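Local coordinates for peptidase S8 and S53, subtilisin, kexin, sedolisin (Mycobacterium smegmatis, PDB 4KG7), which is a mycosin serine protease of the subtilase family (MycP3), associated with type VII (ESX-3) secretion and probably cleaving its substrates through a charge-relay mechanism, at residues Q67-I72 / V328-R333; R163-A168 / R200-E205; G79-N84 / G299-A304. All blocks are in the same frame, centred on the assembly; numbering follows the deposited sequence.

Overall arrangement
From the N terminus, strand 68-73 comes first, and its start meets helix 318-335 in contact 1, closing the longest of the three loops. Just after this strand, loop 79-84 meets segment 299-304, at the start of strand 301-306, in contact 3, so its loop lies wholly within that of contact 1. Contact 2 is innermost, joining helices 150-170 and 193-205 across a much shorter span; none of the loops cross. Contacts 1 and 2 touch where A70 CB meets A168 CB at 3.6 Å, which ties strand 68-73 to a second helix. Contact 3 stands apart, its nearest atoms about 7 Å from those of contact 1.

Contact 1 of 3, residues Q67-I72 / V328-R333; sequences QTVAVI and VAALVR
Q67 bends against A330 and R333 where, in the subtilisin fold, the entrance to strand 68-73 meets helix 318-335. The strand ends at D73 and the helix carries S319 near its start, two members of the predicted charge relay, so the contact joins the elements that bear them. CG of Q67 stands beside the backbone N (chi1 -56°), and a second bend at chi2 folds the chain along the helix surface, bringing CG within 3.3 Å of A330 O. The amide then lies across the base of R333 at about a right angle between the side chains, its plane turned 47° from that of the guanidinium. The two polar ends do not bond to each other. Instead R174 links them: its NE bonds to Q67 OE1 and its carbonyl O takes R333 NH1, while R333 NH2 forms a salt bridge with D207. Q67 NE2 is held by A65 O, so both ends of this buried amide have partners that fix its flip. Further along the strand, V69 adds an apolar touch, CG2 meeting A330 CB at 3.9 Å. Q67 OE1, besides its bond to R174, rests 3.4 Å from R333 CB.

Contact 2 of 3, residues R163-A168 / R200-E205; sequences RAVVRA and RYAALE
The phenol OH of Y201 is hydrogen-bonded to OD1 of D170, two residues beyond 163-168 on the same helix, so the tyrosine reaches across to helix 150-170 with its polar end while its ring lies against V166. The ring gets there because CG is anti to the backbone N (chi1 172°), which carries it out from helix 193-205. V166 approaches the ring atoms CD2 and CE2 with both methyls: CG1 is 4.0 Å from CE2, and CG2 is 4.2 Å from CD2. The approach is oblique to the ring, and the two side chains cross at about a right angle. The bond to D170 ties down the far end of the ring while the V166 methyls pack along this flank.

One residue back on the first helix and one on along the second, V165 CG1 meets A202 CB at 3.6 Å. This pair is purely apolar, and the small alanine lets the backbones come near, V166 CA lying 6.2 Å from A202 CA. No hydrogen bond spans the two segments, so direct contact between them rests on these methyl and ring surfaces. Y201 and A202 lie in a wider pi-type turn that spans 201-205.

Both helices pack over the parallel sheet of the subtilisin fold. V165 also touches I72 of strand 68-73 and I178 of strand 175-178, A202 rests on I176, and A168 lies on A70 and I176, so the helix pair rides over these two adjacent central strands, each helix leading into a strand of the sheet, 175-178 and 209-213 respectively.

Contact 3 of 3, residues G79-N84 / G299-A304; sequences GPRLPN and GGLSNA
CG of R81 stands beside the backbone N (chi1 -55°), and bends at chi2 (-61°) and chi3 carry the side chain past G299 O and deliver its guanidinium to L301. CG passes 3.6 Å from G299 O, and the chain then turns so that one face of the guanidinium looks onto the leucine. L301 CD2 lies over that face, 3.9 Å from NH1, while the leucine CG is slightly farther at 4.2 Å. This is apolar packing on a flat charged group, whose hydrogen bonds go elsewhere: NH1 forms a salt bridge with D119 and NE bonds to Q115 O. These partners hold the guanidinium in place against the methyl.

Polar contact between the two segments runs through a water. It accepts from R81 N at 2.9 Å and donates to G299 O at 2.7 Å, joining one backbone to the other where no direct hydrogen bond is made. Close by, P80 CD comes within 4.4 Å of G299 CA, a loose touch. G299 has positive phi, 59°, which favours glycine.

The segment 79-84 begins with a type I beta turn, G79 to L82, closed by L82 N bonding to G79 O at 2.9 Å. Across from it, strand 301-306 belongs to a small three-stranded antiparallel sheet and is broken by a classic beta bulge, N303 and A304 both facing S36. The contact is thus a water-bridged packing of a loop between two strands of the central parallel sheet, 68-73 and 85-90, against the start of a strand in that antiparallel sheet.

Contact 1 of 3, residues Q67-I72 / V328-R333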
ATOM      1  N   GLN A  67     -13.253 -10.966   5.674  1.00 11.66           N
ATOM      2  CA  GLN A  67     -12.662 -10.106   4.652  1.00 11.25           C
ATOM      3  C   GLN A  67     -11.376 -10.688   4.129  1.00 11.10           C
ATOM      4  O   GLN A  67     -10.618 -11.293   4.885  1.00 12.62           O
ATOM      5  CB  GLN A  67     -12.407  -8.711   5.219  1.00 11.32           C
ATOM      6  CG  GLN A  67     -13.645  -8.047   5.791  1.00 12.27           C
ATOM      7  CD  GLN A  67     -14.863  -8.230   4.932  1.00 13.13           C
ATOM      8  OE1 GLN A  67     -14.902  -7.732   3.816  1.00 13.81           O
ATOM      9  NE2 GLN A  67     -15.854  -9.004   5.431  1.00 14.21           N
ATOM     10  N   THR A  68     -11.151 -10.529   2.824  1.00 10.53           N
ATOM     11  CA  THR A  68      -9.913 -10.954   2.191  1.00 10.62           C
ATOM     12  C   THR A  68      -9.192  -9.716   1.677  1.00  9.28           C
ATOM     13  O   THR A  68      -9.775  -8.940   0.924  1.00  9.03           O
ATOM     14  CB  THR A  68     -10.177 -11.904   1.011  1.00 11.75           C
ATOM     15  OG1 THR A  68     -10.839 -13.092   1.494  1.00 13.19           O
ATOM     16  CG2 THR A  68      -8.891 -12.312   0.375  1.00 12.28           C
ATOM     17  N   VAL A  69      -7.942  -9.542   2.075  1.00  8.54           N
ATOM     18  CA  VAL A  69      -7.115  -8.427   1.632  1.00  7.88           C
ATOM     19  C   VAL A  69      -5.983  -8.965   0.787  1.00  7.48           C
ATOM     20  O   VAL A  69      -5.216  -9.837   1.239  1.00  7.69           O
ATOM     21  CB  VAL A  69      -6.511  -7.633   2.824  1.00  7.98           C
ATOM     22  CG1 VAL A  69      -5.706  -6.451   2.332  1.00  7.78           C
ATOM     23  CG2 VAL A  69      -7.590  -7.185   3.821  1.00  8.21           C
ATOM     24  N   ALA A  70      -5.868  -8.464  -0.435  1.00  6.86           N
ATOM     25  CA  ALA A  70      -4.724  -8.829  -1.283  1.00  6.67           C
ATOM     26  C   ALA A  70      -3.566  -7.891  -1.004  1.00  6.37           C
ATOM     27  O   ALA A  70      -3.755  -6.688  -0.977  1.00  6.54           O
ATOM     28  CB  ALA A  70      -5.093  -8.750  -2.752  1.00  6.67           C
ATOM     29  N   VAL A  71      -2.373  -8.458  -0.840  1.00  6.22           N
ATOM     30  CA  VAL A  71      -1.136  -7.714  -0.616  1.00  6.01           C
ATOM     31  C   VAL A  71      -0.323  -7.888  -1.900  1.00  6.06           C
ATOM     32  O   VAL A  71       0.222  -8.965  -2.156  1.00  6.43           O
ATOM     33  CB  VAL A  71      -0.424  -8.279   0.633  1.00  6.12           C
ATOM     34  CG1 VAL A  71       0.927  -7.602   0.839  1.00  6.12           C
ATOM     35  CG2 VAL A  71      -1.296  -8.100   1.859  1.00  6.24           C
ATOM     36  N   ILE A  72      -0.321  -6.842  -2.718  1.00  5.80           N
ATOM     37  CA  ILE A  72       0.412  -6.803  -3.974  1.00  5.84           C
ATOM     38  C   ILE A  72       1.735  -6.167  -3.627  1.00  5.89           C
ATOM     39  O   ILE A  72       1.791  -4.991  -3.384  1.00  6.01           O
ATOM     40  CB  ILE A  72      -0.380  -6.026  -5.035  1.00  5.84           C
ATOM     41  CG1 ILE A  72      -1.732  -6.722  -5.287  1.00  5.88           C
ATOM     42  CG2 ILE A  72       0.443  -5.880  -6.290  1.00  6.09           C
ATOM     43  CD1 ILE A  72      -2.545  -6.056  -6.384  1.00  5.92           C
ATOM     44  N   VAL A 328      -7.817  -1.033   8.230  1.00  5.74           N
ATOM     45  CA  VAL A 328      -9.028  -0.332   8.659  1.00  5.98           C
ATOM     46  C   VAL A 328     -10.180  -0.546   7.698  1.00  6.06           C
ATOM     47  O   VAL A 328     -11.304  -0.739   8.121  1.00  6.38           O
ATOM     48  CB  VAL A 328      -8.796   1.180   8.870  1.00  5.97           C
ATOM     49  CG1 VAL A 328     -10.057   1.868   9.346  1.00  6.35           C
ATOM     50  CG2 VAL A 328      -7.723   1.433   9.910  1.00  6.03           C
ATOM     51  N   ALA A 329      -9.899  -0.514   6.398  1.00  5.79           N
ATOM     52  CA  ALA A 329     -10.913  -0.829   5.399  1.00  5.96           C
ATOM     53  C   ALA A 329     -11.500  -2.221   5.628  1.00  6.28           C
ATOM     54  O   ALA A 329     -12.696  -2.400   5.533  1.00  6.58           O
ATOM     55  CB  ALA A 329     -10.373  -0.699   3.977  1.00  5.71           C
ATOM     56  N   ALA A 330     -10.662  -3.208   5.945  1.00  6.29           N
ATOM     57  CA  ALA A 330     -11.155  -4.559   6.230  1.00  6.63           C
ATOM     58  C   ALA A 330     -12.064  -4.538   7.465  1.00  7.01           C
ATOM     59  O   ALA A 330     -13.091  -5.229   7.479  1.00  7.35           O
ATOM     60  CB  ALA A 330     -10.004  -5.555   6.434  1.00  6.58           C
ATOM     61  N   LEU A 331     -11.694  -3.779   8.500  1.00  7.01           N
ATOM     62  CA  LEU A 331     -12.583  -3.661   9.673  1.00  7.52           C
ATOM     63  C   LEU A 331     -13.953  -3.139   9.246  1.00  7.88           C
ATOM     64  O   LEU A 331     -15.007  -3.647   9.665  1.00  8.35           O
ATOM     65  CB  LEU A 331     -11.991  -2.740  10.735  1.00  7.53           C
ATOM     66  CG  LEU A 331     -10.706  -3.222  11.399  1.00  7.47           C
ATOM     67  CD1 LEU A 331     -10.364  -2.309  12.586  1.00  7.62           C
ATOM     68  CD2 LEU A 331     -10.723  -4.694  11.793  1.00  7.79           C
ATOM     69  N   VAL A 332     -13.937  -2.084   8.448  1.00  7.76           N
ATOM     70  CA  VAL A 332     -15.169  -1.398   8.044  1.00  8.11           C
ATOM     71  C   VAL A 332     -16.022  -2.327   7.178  1.00  8.35           C
ATOM     72  O   VAL A 332     -17.229  -2.406   7.354  1.00  8.93           O
ATOM     73  CB  VAL A 332     -14.857  -0.063   7.324  1.00  7.93           C
ATOM     74  CG1 VAL A 332     -16.098   0.507   6.652  1.00  8.23           C
ATOM     75  CG2 VAL A 332     -14.295   0.942   8.326  1.00  7.89           C
ATOM     76  N   ARG A 333     -15.397  -3.025   6.223  1.00  8.15           N
ATOM     77  CA  ARG A 333     -16.175  -3.928   5.366  1.00  8.49           C
ATOM     78  C   ARG A 333     -16.735  -5.121   6.106  1.00  8.98           C
ATOM     79  O   ARG A 333     -17.803  -5.616   5.727  1.00  9.56           O
ATOM     80  CB  ARG A 333     -15.368  -4.389   4.152  1.00  8.07           C
ATOM     81  CG  ARG A 333     -14.809  -3.257   3.318  1.00  7.65           C
ATOM     82  CD  ARG A 333     -14.678  -3.669   1.873  1.00  7.56           C
ATOM     83  NE  ARG A 333     -15.958  -3.553   1.184  1.00  7.84           N
ATOM     84  CZ  ARG A 333     -16.091  -3.613  -0.138  1.00  7.90           C
ATOM     85  NH1 ARG A 333     -15.058  -3.919  -0.905  1.00  7.72           N
ATOM     86  NH2 ARG A 333     -17.270  -3.426  -0.690  1.00  8.29           N
TER

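Contact 2 of 3, residues R163-A168 / R200-E205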
ATOM      1  N   ARG A 163      -1.969  -6.561 -14.241  1.00  6.97           N
ATOM      2  CA  ARG A 163      -2.381  -7.953 -14.181  1.00  7.01           C
ATOM      3  C   ARG A 163      -2.650  -8.381 -12.741  1.00  6.58           C
ATOM      4  O   ARG A 163      -3.609  -9.116 -12.460  1.00  6.65           O
ATOM      5  CB  ARG A 163      -1.339  -8.853 -14.832  1.00  7.33           C
ATOM      6  CG  ARG A 163      -1.291  -8.682 -16.344  1.00  7.85           C
ATOM      7  CD  ARG A 163      -0.445  -9.783 -16.974  1.00  8.37           C
ATOM      8  NE  ARG A 163       0.987  -9.541 -16.874  1.00  8.56           N
ATOM      9  CZ  ARG A 163       1.932 -10.433 -16.569  1.00  8.80           C
ATOM     10  NH1 ARG A 163       1.663 -11.667 -16.163  1.00  8.93           N
ATOM     11  NH2 ARG A 163       3.194 -10.057 -16.634  1.00  9.13           N
ATOM     12  N   ALA A 164      -1.777  -7.965 -11.830  1.00  6.28           N
ATOM     13  CA  ALA A 164      -1.915  -8.371 -10.422  1.00  5.96           C
ATOM     14  C   ALA A 164      -3.193  -7.846  -9.801  1.00  5.81           C
ATOM     15  O   ALA A 164      -3.788  -8.499  -8.949  1.00  5.59           O
ATOM     16  CB  ALA A 164      -0.712  -7.904  -9.625  1.00  5.84           C
ATOM     17  N   VAL A 165      -3.589  -6.655 -10.199  1.00  5.87           N
ATOM     18  CA  VAL A 165      -4.818  -6.052  -9.696  1.00  5.85           C
ATOM     19  C   VAL A 165      -6.034  -6.853 -10.140  1.00  6.04           C
ATOM     20  O   VAL A 165      -6.907  -7.140  -9.346  1.00  6.08           O
ATOM     21  CB  VAL A 165      -4.907  -4.560 -10.111  1.00  5.96           C
ATOM     22  CG1 VAL A 165      -6.326  -4.011 -10.005  1.00  6.04           C
ATOM     23  CG2 VAL A 165      -3.906  -3.711  -9.331  1.00  5.85           C
ATOM     24  N   VAL A 166      -6.078  -7.211 -11.420  1.00  6.28           N
ATOM     25  CA  VAL A 166      -7.130  -8.067 -11.932  1.00  6.54           C
ATOM     26  C   VAL A 166      -7.118  -9.408 -11.212  1.00  6.61           C
ATOM     27  O   VAL A 166      -8.168  -9.915 -10.831  1.00  6.72           O
ATOM     28  CB  VAL A 166      -6.981  -8.262 -13.434  1.00  6.88           C
ATOM     29  CG1 VAL A 166      -7.941  -9.348 -13.902  1.00  7.24           C
ATOM     30  CG2 VAL A 166      -7.235  -6.936 -14.124  1.00  6.97           C
ATOM     31  N   ARG A 167      -5.937 -10.001 -11.048  1.00  6.65           N
ATOM     32  CA  ARG A 167      -5.834 -11.295 -10.354  1.00  6.83           C
ATOM     33  C   ARG A 167      -6.363 -11.215  -8.918  1.00  6.70           C
ATOM     34  O   ARG A 167      -7.146 -12.052  -8.506  1.00  6.97           O
ATOM     35  CB  ARG A 167      -4.380 -11.753 -10.373  1.00  6.91           C
ATOM     36  CG  ARG A 167      -4.141 -13.149  -9.856  1.00  7.20           C
ATOM     37  CD  ARG A 167      -2.652 -13.459  -9.903  1.00  7.35           C
ATOM     38  NE  ARG A 167      -2.411 -14.884  -9.635  1.00  7.83           N
ATOM     39  CZ  ARG A 167      -2.609 -15.888 -10.505  1.00  8.42           C
ATOM     40  NH1 ARG A 167      -2.955 -15.641 -11.770  1.00  8.67           N
ATOM     41  NH2 ARG A 167      -2.358 -17.157 -10.142  1.00  8.91           N
ATOM     42  N   ALA A 168      -5.986 -10.168  -8.197  1.00  6.56           N
ATOM     43  CA  ALA A 168      -6.453  -9.976  -6.829  1.00  6.44           C
ATOM     44  C   ALA A 168      -7.973  -9.884  -6.785  1.00  6.80           C
ATOM     45  O   ALA A 168      -8.616 -10.502  -5.958  1.00  6.84           O
ATOM     46  CB  ALA A 168      -5.847  -8.726  -6.246  1.00  6.22           C
ATOM     47  N   ARG A 200     -10.079   0.273 -12.640  1.00  7.94           N
ATOM     48  CA  ARG A 200     -11.511   0.460 -12.777  1.00  8.52           C
ATOM     49  C   ARG A 200     -12.291  -0.842 -12.661  1.00  8.39           C
ATOM     50  O   ARG A 200     -13.321  -0.891 -12.012  1.00  8.26           O
ATOM     51  CB  ARG A 200     -11.836   1.160 -14.098  1.00  9.58           C
ATOM     52  CG  ARG A 200     -13.307   1.477 -14.270  1.00 10.52           C
ATOM     53  CD  ARG A 200     -13.580   2.211 -15.561  1.00 11.58           C
ATOM     54  NE  ARG A 200     -15.006   2.297 -15.878  1.00 12.84           N
ATOM     55  CZ  ARG A 200     -15.714   1.325 -16.457  1.00 13.65           C
ATOM     56  NH1 ARG A 200     -15.185   0.137 -16.736  1.00 13.89           N
ATOM     57  NH2 ARG A 200     -16.996   1.519 -16.727  1.00 14.52           N
ATOM     58  N   TYR A 201     -11.816  -1.893 -13.317  1.00  8.23           N
ATOM     59  CA  TYR A 201     -12.429  -3.224 -13.204  1.00  8.28           C
ATOM     60  C   TYR A 201     -12.504  -3.703 -11.768  1.00  8.01           C
ATOM     61  O   TYR A 201     -13.550  -4.132 -11.260  1.00  8.09           O
ATOM     62  CB  TYR A 201     -11.653  -4.207 -14.065  1.00  8.37           C
ATOM     63  CG  TYR A 201     -12.045  -5.656 -13.896  1.00  8.44           C
ATOM     64  CD1 TYR A 201     -13.212  -6.138 -14.438  1.00  8.85           C
ATOM     65  CD2 TYR A 201     -11.259  -6.519 -13.153  1.00  8.19           C
ATOM     66  CE1 TYR A 201     -13.575  -7.459 -14.276  1.00  8.98           C
ATOM     67  CE2 TYR A 201     -11.584  -7.857 -13.000  1.00  8.34           C
ATOM     68  CZ  TYR A 201     -12.768  -8.318 -13.547  1.00  8.78           C
ATOM     69  OH  TYR A 201     -13.155  -9.624 -13.444  1.00  9.53           O
ATOM     70  N   ALA A 202     -11.381  -3.585 -11.070  1.00  7.63           N
ATOM     71  CA  ALA A 202     -11.305  -4.058  -9.699  1.00  7.50           C
ATOM     72  C   ALA A 202     -12.157  -3.203  -8.771  1.00  7.77           C
ATOM     73  O   ALA A 202     -12.795  -3.730  -7.877  1.00  7.65           O
ATOM     74  CB  ALA A 202      -9.858  -4.100  -9.212  1.00  7.21           C
ATOM     75  N   ALA A 203     -12.149  -1.880  -8.982  1.00  7.93           N
ATOM     76  CA  ALA A 203     -12.850  -0.980  -8.054  1.00  8.26           C
ATOM     77  C   ALA A 203     -14.348  -0.935  -8.253  1.00  9.06           C
ATOM     78  O   ALA A 203     -15.052  -0.797  -7.268  1.00  9.43           O
ATOM     79  CB  ALA A 203     -12.285   0.417  -8.112  1.00  8.17           C
ATOM     80  N   LEU A 204     -14.814  -1.072  -9.484  1.00 10.05           N
ATOM     81  CA  LEU A 204     -16.244  -0.933  -9.785  1.00 11.13           C
ATOM     82  C   LEU A 204     -16.902  -2.307  -9.988  1.00 11.43           C
ATOM     83  O   LEU A 204     -17.636  -2.794  -9.108  1.00 11.91           O
ATOM     84  CB  LEU A 204     -16.438   0.033 -10.974  1.00 11.98           C
ATOM     85  CG  LEU A 204     -15.966   1.475 -10.745  1.00 12.73           C
ATOM     86  CD1 LEU A 204     -16.441   2.346 -11.901  1.00 13.60           C
ATOM     87  CD2 LEU A 204     -16.393   2.040  -9.414  1.00 13.18           C
ATOM     88  N   GLU A 205     -16.571  -2.993 -11.075  1.00 11.70           N
ATOM     89  CA  GLU A 205     -17.207  -4.265 -11.354  1.00 12.42           C
ATOM     90  C   GLU A 205     -16.964  -5.260 -10.233  1.00 11.68           C
ATOM     91  O   GLU A 205     -17.900  -5.973  -9.832  1.00 12.35           O
ATOM     92  CB  GLU A 205     -16.707  -4.861 -12.655  1.00 13.28           C
ATOM     93  CG  GLU A 205     -17.338  -6.218 -12.944  1.00 14.66           C
ATOM     94  CD  GLU A 205     -17.108  -6.734 -14.346  1.00 16.32           C
ATOM     95  OE1 GLU A 205     -16.746  -5.935 -15.239  1.00 18.25           O
ATOM     96  OE2 GLU A 205     -17.321  -7.957 -14.573  1.00 18.18           O
TER

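Contact 3 of 3, residues G79-N84 / G299-A304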
ATOM      1  N   GLY A  79       4.498 -17.297   8.779  1.00 12.05           N
ATOM      2  CA  GLY A  79       5.113 -17.704  10.018  1.00 12.60           C
ATOM      3  C   GLY A  79       4.085 -17.706  11.116  1.00 13.04           C
ATOM      4  O   GLY A  79       2.913 -17.565  10.851  1.00 12.66           O
ATOM      5  N   PRO A  80       4.520 -17.866  12.371  1.00 13.65           N
ATOM      6  CA  PRO A  80       3.533 -17.933  13.455  1.00 14.19           C
ATOM      7  C   PRO A  80       2.630 -16.721  13.613  1.00 13.79           C
ATOM      8  O   PRO A  80       1.501 -16.845  14.111  1.00 14.48           O
ATOM      9  CB  PRO A  80       4.384 -18.124  14.708  1.00 14.78           C
ATOM     10  CG  PRO A  80       5.692 -18.604  14.226  1.00 15.05           C
ATOM     11  CD  PRO A  80       5.893 -18.148  12.825  1.00 14.25           C
ATOM     12  N   ARG A  81       3.095 -15.549  13.195  1.00 13.08           N
ATOM     13  CA  ARG A  81       2.264 -14.349  13.292  1.00 12.48           C
ATOM     14  C   ARG A  81       1.494 -14.081  12.002  1.00 12.25           C
ATOM     15  O   ARG A  81       0.646 -13.185  11.962  1.00 12.11           O
ATOM     16  CB  ARG A  81       3.128 -13.154  13.661  1.00 12.22           C
ATOM     17  CG  ARG A  81       3.946 -13.358  14.926  1.00 12.70           C
ATOM     18  CD  ARG A  81       3.112 -13.611  16.167  1.00 13.23           C
ATOM     19  NE  ARG A  81       2.474 -12.422  16.725  1.00 13.04           N
ATOM     20  CZ  ARG A  81       3.014 -11.601  17.626  1.00 12.83           C
ATOM     21  NH1 ARG A  81       4.235 -11.813  18.104  1.00 13.16           N
ATOM     22  NH2 ARG A  81       2.323 -10.554  18.047  1.00 12.47           N
ATOM     23  N   LEU A  82       1.788 -14.862  10.955  1.00 12.28           N
ATOM     24  CA  LEU A  82       1.073 -14.800   9.681  1.00 12.19           C
ATOM     25  C   LEU A  82       0.747 -16.205   9.177  1.00 13.29           C
ATOM     26  O   LEU A  82       1.288 -16.658   8.175  1.00 13.76           O
ATOM     27  CB  LEU A  82       1.884 -14.045   8.637  1.00 11.51           C
ATOM     28  CG  LEU A  82       1.980 -12.548   8.850  1.00 10.91           C
ATOM     29  CD1 LEU A  82       3.159 -11.989   8.060  1.00 10.85           C
ATOM     30  CD2 LEU A  82       0.650 -11.845   8.536  1.00 10.58           C
ATOM     31  N   PRO A  83      -0.151 -16.895   9.884  1.00 14.74           N
ATOM     32  CA  PRO A  83      -0.675 -18.187   9.481  1.00 16.26           C
ATOM     33  C   PRO A  83      -1.882 -18.009   8.540  1.00 17.20           C
ATOM     34  O   PRO A  83      -2.497 -18.998   8.097  1.00 20.91           O
ATOM     35  CB  PRO A  83      -1.143 -18.759  10.816  1.00 16.42           C
ATOM     36  CG  PRO A  83      -1.666 -17.566  11.550  1.00 15.79           C
ATOM     37  CD  PRO A  83      -0.747 -16.431  11.149  1.00 14.95           C
ATOM     38  N   ASN A  84      -2.271 -16.761   8.275  1.00 17.79           N
ATOM     39  CA  ASN A  84      -3.513 -16.475   7.571  1.00 17.65           C
ATOM     40  C   ASN A  84      -3.246 -15.947   6.161  1.00 17.02           C
ATOM     41  O   ASN A  84      -3.963 -15.035   5.691  1.00 17.91           O
ATOM     42  CB  ASN A  84      -4.373 -15.471   8.375  1.00 18.02           C
ATOM     43  CG  ASN A  84      -3.633 -14.180   8.724  1.00 18.04           C
ATOM     44  OD1 ASN A  84      -2.421 -14.177   8.942  1.00 18.24           O
ATOM     45  ND2 ASN A  84      -4.387 -13.085   8.830  1.00 17.50           N
ATOM     46  N   GLY A 299      10.049 -15.668  12.265  1.00 16.94           N
ATOM     47  CA  GLY A 299       8.832 -14.906  12.056  1.00 15.58           C
ATOM     48  C   GLY A 299       8.340 -14.074  13.236  1.00 14.60           C
ATOM     49  O   GLY A 299       7.135 -13.848  13.380  1.00 14.28           O
ATOM     50  N   GLY A 300       9.272 -13.544  14.019  1.00 13.95           N
ATOM     51  CA  GLY A 300       8.931 -12.714  15.152  1.00 13.53           C
ATOM     52  C   GLY A 300       8.802 -11.273  14.739  1.00 12.42           C
ATOM     53  O   GLY A 300       8.663 -10.956  13.546  1.00 12.64           O
ATOM     54  N   LEU A 301       8.845 -10.389  15.718  1.00 11.77           N
ATOM     55  CA  LEU A 301       8.715  -8.954  15.466  1.00 10.93           C
ATOM     56  C   LEU A 301      10.014  -8.311  15.006  1.00 10.47           C
ATOM     57  O   LEU A 301      11.106  -8.695  15.438  1.00 11.37           O
ATOM     58  CB  LEU A 301       8.222  -8.229  16.711  1.00 11.27           C
ATOM     59  CG  LEU A 301       6.904  -8.694  17.315  1.00 11.63           C
ATOM     60  CD1 LEU A 301       6.563  -7.739  18.453  1.00 11.89           C
ATOM     61  CD2 LEU A 301       5.789  -8.682  16.295  1.00 11.35           C
ATOM     62  N   SER A 302       9.878  -7.346  14.099  1.00  9.55           N
ATOM     63  CA  SER A 302      11.033  -6.562  13.619  1.00  9.22           C
ATOM     64  C   SER A 302      10.652  -5.119  13.385  1.00  8.80           C
ATOM     65  O   SER A 302       9.480  -4.757  13.288  1.00  8.38           O
ATOM     66  CB  SER A 302      11.590  -7.144  12.318  1.00  9.13           C
ATOM     67  OG  SER A 302      10.544  -7.128  11.366  1.00  8.62           O
ATOM     68  N   ASN A 303      11.656  -4.269  13.332  1.00  8.86           N
ATOM     69  CA  ASN A 303      11.453  -2.830  13.249  1.00  8.89           C
ATOM     70  C   ASN A 303      12.604  -2.105  12.572  1.00  9.22           C
ATOM     71  O   ASN A 303      12.813  -0.928  12.795  1.00  9.20           O
ATOM     72  CB  ASN A 303      11.128  -2.251  14.626  1.00  8.98           C
ATOM     73  CG  ASN A 303      12.286  -2.342  15.604  1.00  9.59           C
ATOM     74  OD1 ASN A 303      13.265  -3.005  15.342  1.00 10.08           O
ATOM     75  ND2 ASN A 303      12.136  -1.726  16.756  1.00  9.94           N
ATOM     76  N   ALA A 304      13.369  -2.818  11.750  1.00  9.93           N
ATOM     77  CA  ALA A 304      14.524  -2.212  11.085  1.00 10.57           C
ATOM     78  C   ALA A 304      14.926  -2.954   9.836  1.00 11.23           C
ATOM     79  O   ALA A 304      14.645  -4.137   9.692  1.00 10.63           O
ATOM     80  CB  ALA A 304      15.720  -2.125  12.022  1.00 11.37           C
TER
HETATM   81  O   HOH W   1       5.342 -14.774  11.526  1.00 12.18           O